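PDB 3JRT: integron cassette protein Vpc_cass2 from Vibrio paracholerae, which is of unknown function, an all-helical product of a mobile gene cassette that assembles as a dimer. Local coordinates for residues 121-126 with 145-150; 37-42 with 179-184. All blocks are in the same frame, centred on the assembly; numbering follows the deposited sequence.

Two antiparallel helix pairs of one all-helical subunit illustrate how similar helix pairings can be sealed by different chemistry. Contact 1 (121-126 with 145-150) joins helices close in sequence; contact 2 (37-42 with 179-184) brings an early helix against the last one and encloses contact 1 along the chain. They share no helix, and their centres lie about 21 Å apart, on opposite sides of the chain's centre, yet both lean on helix 64-91. Each is mostly buried. Contact 1 adds to a leucine-centred packing a charged border of two lysines and a glutamate, whereas contact 2 is aliphatic throughout and has the second subunit beside it.

Contact 1. Residues 121-126 with 145-150; sequences KKLRNH and EEIIKM
Helices 118-128 and 140-151 run nearly antiparallel here, their short segments inclined at 143° with axes 10.1 Å apart, and Leu-123 meets Glu-146 where the backbones come nearest. Here one leucine makes most of the apolar contact while a glutamate serves two purposes. With CG beside its backbone N (chi1 -71°), Leu-123 directs the fork of its side chain at the opposite helix: Leu-123 CG lies 3.8 Å from Glu-146 CB, and CD2 touches that same methylene. Leu-123 CD1 reaches further along the helix, past the carbonyl oxygen of Glu-146, to Ile-147 CG1 at 4.1 Å and to the selenium of Met-150, a selenomethionine, at 4.2 Å. Ile-147 lies roughly perpendicular to Leu-123, presenting the CG1 methylene rather than a methyl.

Glu-146 thus packs with its root and pairs with its end. A bend at chi2 (-53°) folds the carboxylate round to Lys-122, whose extended chain crosses it almost perpendicularly, laying Lys-122 CD 3.6 Å from Glu-146 OE1. That oxygen is buried by the contact and has no polar partner in the model. OE2 takes the charges instead: Lys-122 NZ stands at 3.9 Å from Glu-146 OE2, a long salt bridge, and Lys-149 NZ lies 3.4 Å from it, a weak hydrogen bond and salt bridge within the helix; the three residues form a salt-bridge network. The two lysines approach OE2 at roughly a right angle, and the shared negative charge probably offsets part of the repulsion between Lys-122 NZ and Lys-149 NZ, 4.7 Å apart.

Leu-123 also touches Val-143 one turn earlier on helix 140-151. Met-150 continues onto Ile-78 and Val-79 of helix 64-91, His-126 onto Tyr-76 and Arg-124 onto Arg-83, so both helices pack on that long helix.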
ATOM      1  N   LYS A 121       1.917   6.905 -12.097  1.00 55.96           N
ATOM      2  CA  LYS A 121       3.182   7.349 -11.534  1.00 51.94           C
ATOM      3  C   LYS A 121       2.941   8.461 -10.527  1.00 53.71           C
ATOM      4  O   LYS A 121       3.523   8.460  -9.443  1.00 63.24           O
ATOM      5  CB  LYS A 121       4.108   7.826 -12.651  1.00 56.39           C
ATOM      6  CG  LYS A 121       5.582   7.840 -12.315  1.00 66.19           C
ATOM      7  CD  LYS A 121       6.399   8.252 -13.548  1.00 75.07           C
ATOM      8  CE  LYS A 121       7.892   8.030 -13.352  1.00 84.66           C
ATOM      9  NZ  LYS A 121       8.646   8.191 -14.629  1.00 94.25           N
ATOM     10  N   LYS A 122       2.073   9.403 -10.875  1.00 55.47           N
ATOM     11  CA  LYS A 122       1.748  10.508  -9.974  1.00 57.67           C
ATOM     12  C   LYS A 122       1.231  10.000  -8.631  1.00 58.45           C
ATOM     13  O   LYS A 122       1.657  10.461  -7.579  1.00 57.60           O
ATOM     14  CB  LYS A 122       0.709  11.439 -10.595  1.00 55.44           C
ATOM     15  CG  LYS A 122       1.163  12.178 -11.830  1.00 64.77           C
ATOM     16  CD  LYS A 122       0.185  13.331 -12.160  1.00 61.94           C
ATOM     17  CE  LYS A 122       0.354  13.805 -13.588  1.00 72.21           C
ATOM     18  NZ  LYS A 122      -0.554  14.958 -13.930  1.00 83.47           N
ATOM     19  N   LEU A 123       0.299   9.056  -8.666  1.00 58.11           N
ATOM     20  CA  LEU A 123      -0.234   8.487  -7.430  1.00 49.09           C
ATOM     21  C   LEU A 123       0.833   7.712  -6.655  1.00 51.73           C
ATOM     22  O   LEU A 123       0.976   7.876  -5.439  1.00 45.93           O
ATOM     23  CB  LEU A 123      -1.473   7.620  -7.720  1.00 42.91           C
ATOM     24  CG  LEU A 123      -2.707   8.447  -8.122  1.00 45.89           C
ATOM     25  CD1 LEU A 123      -3.710   7.657  -8.961  1.00 44.45           C
ATOM     26  CD2 LEU A 123      -3.386   8.996  -6.884  1.00 41.82           C
ATOM     27  N   ARG A 124       1.592   6.877  -7.355  1.00 55.21           N
ATOM     28  CA  ARG A 124       2.672   6.134  -6.716  1.00 49.74           C
ATOM     29  C   ARG A 124       3.599   7.086  -5.959  1.00 53.98           C
ATOM     30  O   ARG A 124       3.862   6.925  -4.749  1.00 51.82           O
ATOM     31  CB  ARG A 124       3.466   5.340  -7.759  1.00 47.74           C
ATOM     32  CG  ARG A 124       4.367   4.227  -7.164  1.00 45.43           C
ATOM     33  CD  ARG A 124       5.641   4.794  -6.563  1.00 49.90           C
ATOM     34  NE  ARG A 124       6.395   5.578  -7.542  1.00 64.91           N
ATOM     35  CZ  ARG A 124       7.246   5.053  -8.423  1.00 75.08           C
ATOM     36  NH1 ARG A 124       7.448   3.739  -8.455  1.00 76.33           N
ATOM     37  NH2 ARG A 124       7.894   5.834  -9.279  1.00 72.17           N
ATOM     38  N   ASN A 125       4.086   8.084  -6.686  1.00 59.30           N
ATOM     39  CA  ASN A 125       5.026   9.055  -6.142  1.00 64.34           C
ATOM     40  C   ASN A 125       4.536   9.749  -4.882  1.00 63.28           C
ATOM     41  O   ASN A 125       5.286   9.900  -3.914  1.00 62.23           O
ATOM     42  CB  ASN A 125       5.398  10.075  -7.211  1.00 61.26           C
ATOM     43  CG  ASN A 125       6.334   9.496  -8.242  1.00 66.43           C
ATOM     44  OD1 ASN A 125       6.949   8.454  -8.005  1.00 60.66           O
ATOM     45  ND2 ASN A 125       6.457  10.164  -9.395  1.00 70.73           N
ATOM     46  N   HIS A 126       3.276  10.162  -4.891  1.00 55.81           N
ATOM     47  CA  HIS A 126       2.704  10.825  -3.733  1.00 50.21           C
ATOM     48  C   HIS A 126       2.652   9.879  -2.556  1.00 50.91           C
ATOM     49  O   HIS A 126       3.079  10.211  -1.449  1.00 62.39           O
ATOM     50  CB  HIS A 126       1.298  11.305  -4.048  1.00 52.65           C
ATOM     51  CG  HIS A 126       0.452  11.536  -2.836  1.00 53.91           C
ATOM     52  ND1 HIS A 126       0.609  12.633  -2.016  1.00 55.07           N
ATOM     53  CD2 HIS A 126      -0.572  10.818  -2.316  1.00 52.20           C
ATOM     54  CE1 HIS A 126      -0.279  12.578  -1.038  1.00 58.56           C
ATOM     55  NE2 HIS A 126      -1.015  11.495  -1.204  1.00 61.01           N
ATOM     56  N   GLU A 145      -8.904  13.415  -8.091  1.00 61.10           N
ATOM     57  CA  GLU A 145      -8.847  13.660  -9.524  1.00 56.72           C
ATOM     58  C   GLU A 145      -7.967  12.636 -10.225  1.00 53.42           C
ATOM     59  O   GLU A 145      -8.347  12.094 -11.258  1.00 57.08           O
ATOM     60  CB  GLU A 145      -8.334  15.064  -9.824  1.00 62.92           C
ATOM     61  CG  GLU A 145      -9.356  16.152  -9.610  1.00 65.07           C
ATOM     62  CD  GLU A 145      -8.991  17.424 -10.335  1.00 82.14           C
ATOM     63  OE1 GLU A 145      -7.799  17.601 -10.678  1.00 83.66           O
ATOM     64  OE2 GLU A 145      -9.902  18.242 -10.576  1.00 94.39           O
ATOM     65  N   GLU A 146      -6.787  12.375  -9.667  1.00 48.51           N
ATOM     66  CA  GLU A 146      -5.837  11.478 -10.320  1.00 48.21           C
ATOM     67  C   GLU A 146      -6.408  10.080 -10.449  1.00 53.07           C
ATOM     68  O   GLU A 146      -6.130   9.370 -11.410  1.00 60.34           O
ATOM     69  CB  GLU A 146      -4.495  11.444  -9.590  1.00 44.27           C
ATOM     70  CG  GLU A 146      -3.664  12.698  -9.789  1.00 58.86           C
ATOM     71  CD  GLU A 146      -3.469  13.059 -11.259  1.00 70.66           C
ATOM     72  OE1 GLU A 146      -3.251  12.144 -12.085  1.00 66.97           O
ATOM     73  OE2 GLU A 146      -3.529  14.264 -11.584  1.00 88.81           O
ATOM     74  N   ILE A 147      -7.222   9.697  -9.481  1.00 46.80           N
ATOM     75  CA  ILE A 147      -7.825   8.378  -9.496  1.00 46.50           C
ATOM     76  C   ILE A 147      -8.849   8.244 -10.619  1.00 48.04           C
ATOM     77  O   ILE A 147      -8.975   7.185 -11.236  1.00 51.23           O
ATOM     78  CB  ILE A 147      -8.463   8.043  -8.142  1.00 47.71           C
ATOM     79  CG1 ILE A 147      -7.361   7.800  -7.105  1.00 43.85           C
ATOM     80  CG2 ILE A 147      -9.329   6.806  -8.262  1.00 44.94           C
ATOM     81  CD1 ILE A 147      -7.886   7.475  -5.714  1.00 48.59           C
ATOM     82  N   ILE A 148      -9.568   9.327 -10.887  1.00 46.53           N
ATOM     83  CA  ILE A 148     -10.523   9.364 -11.984  1.00 44.97           C
ATOM     84  C   ILE A 148      -9.771   9.315 -13.332  1.00 57.44           C
ATOM     85  O   ILE A 148     -10.149   8.576 -14.239  1.00 62.16           O
ATOM     86  CB  ILE A 148     -11.425  10.598 -11.857  1.00 52.93           C
ATOM     87  CG1 ILE A 148     -12.275  10.477 -10.581  1.00 49.88           C
ATOM     88  CG2 ILE A 148     -12.288  10.821 -13.140  1.00 41.52           C
ATOM     89  CD1 ILE A 148     -13.214  11.650 -10.352  1.00 54.30           C
ATOM     90  N   LYS A 149      -8.693  10.077 -13.454  1.00 56.83           N
ATOM     91  CA  LYS A 149      -7.865  10.010 -14.654  1.00 58.51           C
ATOM     92  C   LYS A 149      -7.336   8.594 -14.896  1.00 51.71           C
ATOM     93  O   LYS A 149      -7.267   8.117 -16.020  1.00 58.90           O
ATOM     94  CB  LYS A 149      -6.690  10.992 -14.557  1.00 53.73           C
ATOM     95  CG  LYS A 149      -7.118  12.476 -14.701  1.00 61.92           C
ATOM     96  CD  LYS A 149      -5.925  13.402 -14.525  1.00 62.29           C
ATOM     97  CE  LYS A 149      -6.352  14.837 -14.420  1.00 76.47           C
ATOM     98  NZ  LYS A 149      -5.166  15.706 -14.235  1.00 90.91           N
HETATM   99  N   MSE A 150      -6.958   7.920 -13.831  1.00 43.23           N
HETATM  100  CA  MSE A 150      -6.349   6.615 -13.985  1.00 52.05           C
HETATM  101  C   MSE A 150      -7.372   5.657 -14.590  1.00 57.60           C
HETATM  102  O   MSE A 150      -7.065   4.885 -15.501  1.00 55.30           O
HETATM  103  CB  MSE A 150      -5.867   6.115 -12.629  1.00 45.56           C
HETATM  104  CG  MSE A 150      -4.967   4.900 -12.701  1.00 46.39           C
HETATM  105 SE   MSE A 150      -4.649   4.104 -10.939  0.88 50.82          SE
HETATM  106  CE  MSE A 150      -3.629   2.541 -11.503  1.00396.66           C
TER

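Contact 2. Residues 37-42 with 179-184; sequences GLIGDL and GVIELL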
ATOM      1  N   GLY A  37       5.273 -12.023  -6.780  1.00 48.68           N
ATOM      2  CA  GLY A  37       4.722 -11.028  -5.889  1.00 46.62           C
ATOM      3  C   GLY A  37       3.752 -10.112  -6.618  1.00 46.70           C
ATOM      4  O   GLY A  37       2.682  -9.804  -6.101  1.00 45.68           O
ATOM      5  N   LEU A  38       4.137  -9.672  -7.813  1.00 42.16           N
ATOM      6  CA  LEU A  38       3.294  -8.808  -8.642  1.00 42.01           C
ATOM      7  C   LEU A  38       1.945  -9.446  -8.922  1.00 45.54           C
ATOM      8  O   LEU A  38       0.920  -8.789  -8.788  1.00 46.63           O
ATOM      9  CB  LEU A  38       3.968  -8.483  -9.971  1.00 41.95           C
ATOM     10  CG  LEU A  38       5.140  -7.511  -9.918  1.00 46.60           C
ATOM     11  CD1 LEU A  38       5.850  -7.416 -11.279  1.00 41.99           C
ATOM     12  CD2 LEU A  38       4.615  -6.177  -9.481  1.00 48.56           C
ATOM     13  N   ILE A  39       1.952 -10.719  -9.314  1.00 46.69           N
ATOM     14  CA  ILE A  39       0.717 -11.449  -9.608  1.00 45.95           C
ATOM     15  C   ILE A  39      -0.208 -11.441  -8.389  1.00 48.48           C
ATOM     16  O   ILE A  39      -1.402 -11.164  -8.498  1.00 45.87           O
ATOM     17  CB  ILE A  39       1.000 -12.909 -10.027  1.00 40.80           C
ATOM     18  CG1 ILE A  39       1.597 -12.975 -11.429  1.00 48.42           C
ATOM     19  CG2 ILE A  39      -0.261 -13.785  -9.946  1.00 40.47           C
ATOM     20  CD1 ILE A  39       2.323 -14.299 -11.714  1.00 48.21           C
ATOM     21  N   GLY A  40       0.350 -11.739  -7.228  1.00 45.69           N
ATOM     22  CA  GLY A  40      -0.452 -11.843  -6.021  1.00 39.01           C
ATOM     23  C   GLY A  40      -0.947 -10.511  -5.498  1.00 42.66           C
ATOM     24  O   GLY A  40      -2.099 -10.406  -5.078  1.00 44.40           O
ATOM     25  N   ASP A  41      -0.078  -9.497  -5.514  1.00 38.39           N
ATOM     26  CA  ASP A  41      -0.451  -8.182  -4.998  1.00 43.27           C
ATOM     27  C   ASP A  41      -1.462  -7.461  -5.904  1.00 40.95           C
ATOM     28  O   ASP A  41      -2.395  -6.850  -5.415  1.00 36.22           O
ATOM     29  CB  ASP A  41       0.781  -7.316  -4.711  1.00 44.15           C
ATOM     30  CG  ASP A  41       1.705  -7.939  -3.643  1.00 53.66           C
ATOM     31  OD1 ASP A  41       1.228  -8.778  -2.853  1.00 48.67           O
ATOM     32  OD2 ASP A  41       2.904  -7.592  -3.586  1.00 59.55           O
ATOM     33  N   LEU A  42      -1.286  -7.552  -7.217  1.00 36.71           N
ATOM     34  CA  LEU A  42      -2.224  -6.925  -8.141  1.00 37.76           C
ATOM     35  C   LEU A  42      -3.562  -7.654  -8.067  1.00 37.36           C
ATOM     36  O   LEU A  42      -4.604  -7.037  -8.060  1.00 38.33           O
ATOM     37  CB  LEU A  42      -1.689  -6.942  -9.571  1.00 34.35           C
ATOM     38  CG  LEU A  42      -0.550  -5.981  -9.907  1.00 43.32           C
ATOM     39  CD1 LEU A  42       0.137  -6.398 -11.219  1.00 35.58           C
ATOM     40  CD2 LEU A  42      -1.033  -4.535  -9.980  1.00 37.92           C
ATOM     41  N   GLY A 179      -2.276 -11.631 -16.272  1.00 53.71           N
ATOM     42  CA  GLY A 179      -2.108 -12.772 -17.157  1.00 57.09           C
ATOM     43  C   GLY A 179      -0.774 -12.714 -17.876  1.00 63.41           C
ATOM     44  O   GLY A 179      -0.089 -13.726 -18.023  1.00 64.81           O
ATOM     45  N   VAL A 180      -0.398 -11.516 -18.310  1.00 58.48           N
ATOM     46  CA  VAL A 180       0.877 -11.306 -18.970  1.00 61.37           C
ATOM     47  C   VAL A 180       2.015 -11.544 -17.995  1.00 60.97           C
ATOM     48  O   VAL A 180       3.040 -12.118 -18.355  1.00 64.91           O
ATOM     49  CB  VAL A 180       0.968  -9.887 -19.577  1.00 58.80           C
ATOM     50  CG1 VAL A 180       2.397  -9.522 -19.890  1.00 54.03           C
ATOM     51  CG2 VAL A 180       0.103  -9.801 -20.839  1.00 56.21           C
ATOM     52  N   ILE A 181       1.833 -11.124 -16.751  1.00 49.44           N
ATOM     53  CA  ILE A 181       2.900 -11.267 -15.786  1.00 48.44           C
ATOM     54  C   ILE A 181       3.056 -12.742 -15.457  1.00 55.58           C
ATOM     55  O   ILE A 181       4.160 -13.202 -15.186  1.00 49.29           O
ATOM     56  CB  ILE A 181       2.657 -10.439 -14.512  1.00 52.22           C
ATOM     57  CG1 ILE A 181       2.822  -8.945 -14.808  1.00 45.67           C
ATOM     58  CG2 ILE A 181       3.625 -10.874 -13.391  1.00 49.69           C
ATOM     59  CD1 ILE A 181       2.480  -8.068 -13.654  1.00 40.41           C
ATOM     60  N   GLU A 182       1.941 -13.473 -15.500  1.00 58.42           N
ATOM     61  CA  GLU A 182       1.936 -14.920 -15.321  1.00 60.84           C
ATOM     62  C   GLU A 182       2.575 -15.644 -16.519  1.00 72.28           C
ATOM     63  O   GLU A 182       3.231 -16.675 -16.361  1.00 72.24           O
ATOM     64  CB  GLU A 182       0.503 -15.404 -15.104  1.00 69.15           C
ATOM     65  CG  GLU A 182       0.382 -16.881 -14.800  1.00 89.07           C
ATOM     66  CD  GLU A 182      -0.967 -17.243 -14.210  1.00 99.52           C
ATOM     67  OE1 GLU A 182      -1.816 -16.336 -14.067  1.00101.42           O
ATOM     68  OE2 GLU A 182      -1.178 -18.435 -13.892  1.00102.84           O
ATOM     69  N   LEU A 183       2.380 -15.096 -17.716  1.00 74.58           N
ATOM     70  CA  LEU A 183       3.009 -15.622 -18.922  1.00 69.78           C
ATOM     71  C   LEU A 183       4.518 -15.639 -18.763  1.00 73.89           C
ATOM     72  O   LEU A 183       5.192 -16.591 -19.180  1.00 82.24           O
ATOM     73  CB  LEU A 183       2.653 -14.754 -20.125  1.00 69.94           C
ATOM     74  CG  LEU A 183       1.949 -15.424 -21.298  1.00 80.48           C
ATOM     75  CD1 LEU A 183       0.750 -16.218 -20.820  1.00 76.52           C
ATOM     76  CD2 LEU A 183       1.542 -14.376 -22.325  1.00 89.20           C
ATOM     77  N   LEU A 184       5.046 -14.574 -18.166  1.00 68.16           N
ATOM     78  CA  LEU A 184       6.486 -14.442 -17.953  1.00 69.92           C
ATOM     79  C   LEU A 184       6.948 -15.329 -16.804  1.00 68.98           C
ATOM     80  O   LEU A 184       7.910 -16.080 -16.946  1.00 66.51           O
ATOM     81  CB  LEU A 184       6.871 -12.989 -17.675  1.00 61.54           C
ATOM     82  CG  LEU A 184       6.300 -11.955 -18.641  1.00 61.42           C
ATOM     83  CD1 LEU A 184       6.801 -10.575 -18.290  1.00 61.66           C
ATOM     84  CD2 LEU A 184       6.683 -12.297 -20.056  1.00 61.22           C
TER
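Ile-181 packs its two branches against Ile-39, Leu-38 and Leu-42, an example of one beta-branched side chain carrying most of a helix-helix contact. The aliphatic contacts come first. Ile-181 CG2, anti to the backbone N, meets Ile-39 CG1 at 3.5 Å, the closest approach of the contact, and the two isoleucines run antiparallel alongside one another. The longer branch ends in Ile-181 CD1, which lies 4.0 Å from Leu-38 CB and 3.8 Å from Leu-42 CD1; both leucines lie roughly perpendicular to Ile-181, one helical turn apart.

A second kind of contact sets a methyl against the base of a polar residue. Ile-39 leaves its helix pointing past the other one, yet its extended chain (chi2 161°) brings the end closer, and Ile-39 CD1 settles 3.7 Å from Glu-182 CA and 4.0 Å from Glu-182 CB. The methyl thus rests on the root of the glutamate, whose extended chain takes OE2 to a salt bridge with Lys-173. No hydrogen bond links the two segments, so shape and apolar burial do the joining.

The backbone geometry suits this: the axes approach to 9.3 Å at 158°, nearly antiparallel, with Ile-39 and Ile-181 facing each other at the nearest backbone point. Helix 27-53 packs here against the final helix 177-188, and both meet helix 64-91, through Leu-38 and Leu-42 on Asn-81 and Ile-181 on Tyr-85. Val-180 turns instead to helix 104-116, while Asp-41 forms a salt bridge with Arg-72 of the second subunit, placing helix 27-53 between the final helix and the dimer partner.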